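Local coordinates for hypothetical protein PurS (Thermus thermophilus, PDB 2CUW), which is a small alpha/beta protein of the PurS family, built from a three-stranded antiparallel sheet with two helices, at residues Arg3-Leu8 with Glu45-Ala50. Numbering follows the deposited sequence.
Sequences RYQATL and EIVFPA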
loop_
_atom_site.group_PDB
_atom_site.type_symbol
_atom_site.label_atom_id
_atom_site.label_comp_id
_atom_site.label_asym_id
_atom_site.label_seq_id
_atom_site.Cartn_x
_atom_site.Cartn_y
_atom_site.Cartn_z
ATOM N N ARG A 3 -2.336 9.728 -18.882
ATOM C CA ARG A 3 -2.464 8.469 -18.163
ATOM C C ARG A 3 -1.523 8.527 -16.965
ATOM O O ARG A 3 -0.356 8.901 -17.101
ATOM C CB ARG A 3 -2.039 7.284 -19.029
ATOM C CG ARG A 3 -2.943 6.912 -20.180
ATOM C CD ARG A 3 -2.596 5.480 -20.611
ATOM N NE ARG A 3 -1.147 5.323 -20.755
ATOM C CZ ARG A 3 -0.508 4.157 -20.775
ATOM N NH1 ARG A 3 -1.182 3.018 -20.657
ATOM N NH2 ARG A 3 0.812 4.132 -20.917
ATOM N N TYR A 4 -2.019 8.150 -15.798
ATOM C CA TYR A 4 -1.196 8.155 -14.602
ATOM C C TYR A 4 -1.199 6.778 -13.954
ATOM O O TYR A 4 -2.074 5.957 -14.213
ATOM C CB TYR A 4 -1.720 9.175 -13.591
ATOM C CG TYR A 4 -1.746 10.602 -14.095
ATOM C CD1 TYR A 4 -0.690 11.478 -13.837
ATOM C CD2 TYR A 4 -2.832 11.078 -14.824
ATOM C CE1 TYR A 4 -0.726 12.799 -14.295
ATOM C CE2 TYR A 4 -2.880 12.389 -15.285
ATOM C CZ TYR A 4 -1.832 13.247 -15.018
ATOM O OH TYR A 4 -1.909 14.556 -15.457
ATOM N N GLN A 5 -0.197 6.531 -13.125
ATOM C CA GLN A 5 -0.100 5.281 -12.396
ATOM C C GLN A 5 0.038 5.652 -10.938
ATOM O O GLN A 5 0.949 6.389 -10.555
ATOM C CB GLN A 5 1.121 4.461 -12.835
ATOM C CG GLN A 5 1.230 3.121 -12.117
ATOM C CD GLN A 5 2.463 2.328 -12.510
ATOM O OE1 GLN A 5 2.665 2.013 -13.676
ATOM N NE2 GLN A 5 3.292 2.002 -11.529
ATOM N N ALA A 6 -0.886 5.160 -10.124
ATOM C CA ALA A 6 -0.848 5.421 -8.701
ATOM C C ALA A 6 -0.364 4.155 -8.020
ATOM O O ALA A 6 -0.818 3.061 -8.347
ATOM C CB ALA A 6 -2.233 5.767 -8.189
ATOM N N THR A 7 0.565 4.302 -7.084
ATOM C CA THR A 7 1.062 3.157 -6.340
ATOM C C THR A 7 0.453 3.309 -4.964
ATOM O O THR A 7 0.913 4.121 -4.159
ATOM C CB THR A 7 2.595 3.161 -6.218
ATOM O OG1 THR A 7 3.170 3.127 -7.527
ATOM C CG2 THR A 7 3.058 1.944 -5.428
ATOM N N LEU A 8 -0.605 2.540 -4.723
ATOM C CA LEU A 8 -1.320 2.564 -3.460
ATOM C C LEU A 8 -0.949 1.389 -2.566
ATOM O O LEU A 8 -0.958 0.240 -3.006
ATOM C CB LEU A 8 -2.828 2.533 -3.719
ATOM C CG LEU A 8 -3.471 3.803 -4.290
ATOM C CD1 LEU A 8 -4.893 3.507 -4.711
ATOM C CD2 LEU A 8 -3.442 4.906 -3.243
ATOM N N GLU A 45 -1.089 -1.231 -8.189
ATOM C CA GLU A 45 -0.574 -0.327 -9.198
ATOM C C GLU A 45 -1.810 -0.032 -10.033
ATOM O O GLU A 45 -2.342 -0.929 -10.678
ATOM C CB GLU A 45 0.481 -1.023 -10.057
ATOM C CG GLU A 45 1.716 -1.491 -9.285
ATOM C CD GLU A 45 2.543 -0.333 -8.732
ATOM O OE1 GLU A 45 2.217 0.829 -9.044
ATOM O OE2 GLU A 45 3.520 -0.587 -7.993
ATOM N N ILE A 46 -2.296 1.204 -9.990
ATOM C CA ILE A 46 -3.482 1.537 -10.770
ATOM C C ILE A 46 -3.195 2.563 -11.850
ATOM O O ILE A 46 -2.688 3.650 -11.574
ATOM C CB ILE A 46 -4.622 2.100 -9.900
ATOM C CG1 ILE A 46 -4.941 1.147 -8.747
ATOM C CG2 ILE A 46 -5.865 2.298 -10.765
ATOM C CD1 ILE A 46 -3.981 1.254 -7.587
ATOM N N VAL A 47 -3.517 2.202 -13.082
ATOM C CA VAL A 47 -3.325 3.084 -14.218
ATOM C C VAL A 47 -4.692 3.660 -14.593
ATOM O O VAL A 47 -5.670 2.926 -14.761
ATOM C CB VAL A 47 -2.725 2.323 -15.411
ATOM C CG1 VAL A 47 -2.680 3.219 -16.650
ATOM C CG2 VAL A 47 -1.317 1.856 -15.052
ATOM N N PHE A 48 -4.755 4.980 -14.709
ATOM C CA PHE A 48 -6.005 5.649 -15.034
ATOM C C PHE A 48 -5.767 7.019 -15.664
ATOM O O PHE A 48 -4.718 7.629 -15.467
ATOM C CB PHE A 48 -6.842 5.814 -13.761
ATOM C CG PHE A 48 -6.180 6.651 -12.700
ATOM C CD1 PHE A 48 -6.550 7.980 -12.510
ATOM C CD2 PHE A 48 -5.176 6.118 -11.898
ATOM C CE1 PHE A 48 -5.936 8.767 -11.539
ATOM C CE2 PHE A 48 -4.550 6.897 -10.917
ATOM C CZ PHE A 48 -4.930 8.226 -10.737
ATOM N N PRO A 49 -6.748 7.519 -16.429
ATOM C CA PRO A 49 -6.621 8.824 -17.072
ATOM C C PRO A 49 -7.089 9.922 -16.117
ATOM O O PRO A 49 -7.884 9.670 -15.211
ATOM C CB PRO A 49 -7.522 8.680 -18.290
ATOM C CG PRO A 49 -8.656 7.875 -17.745
ATOM C CD PRO A 49 -7.965 6.821 -16.888
ATOM N N ALA A 50 -6.580 11.132 -16.315
ATOM C CA ALA A 50 -6.953 12.273 -15.486
ATOM C C ALA A 50 -6.625 13.567 -16.224
ATOM O O ALA A 50 -5.823 13.570 -17.159
ATOM C CB ALA A 50 -6.209 12.230 -14.148
#
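Tyr4 with Phe48 and Ala6 with Ile46 form the hydrogen-bonded pairs of an antiparallel ladder that joins strand 3-12, central in the three-stranded sheet of this PurS fold, to strand 42-49, outermost within this chain. The pairing is a worked example of how one ladder serves two unlike faces. Four backbone bonds hold it, from Tyr4 N to Phe48 O at 2.8 Å through to Ile46 N and Ala6 O. In the non-hydrogen-bonded pair between them, Gln5 and Val47, the alpha carbons add weaker CA-H...O contacts, Val47 CA lying 3.1 Å from Tyr4 O.

On the face carrying Tyr4, Ala6, Ile46 and Phe48 the contact is apolar. The Phe48 ring receives Tyr4 CB over one face, while Ala6 CB meets its edge, 3.8 Å from CE2. A first torsion of 61° sets CG of Phe48 between its own backbone N and carbonyl carbon, which turns the ring back towards strand 3-12. At one end of the ladder Ala50 CB approaches Tyr4 CE2 to 3.5 Å; at the other Leu8 CD1 meets Ile46 CD1. Helix 53-67 packs on this side, with Ala56 against Tyr4, Ala60 against Ala6 and Met63 against Phe48; on the other flank of strand 3-12, Gln5 and Thr7 bond through their backbones to Lys81 and Ala79 of strand 73-82.

The opposite face is partly polar. Gln5 reaches out as an extended chain, its CG anti to the backbone N, whereas Glu45 bends at chi2 and brings its carboxylate alongside Thr7. The amide and carboxylate planes stand 68° apart, and the bond from Gln5 NE2 to Glu45 OE1 is weak. That same oxygen takes a second bond on its syn side, from Thr7 OG1 at 2.9 Å, 15° out of the carboxylate plane.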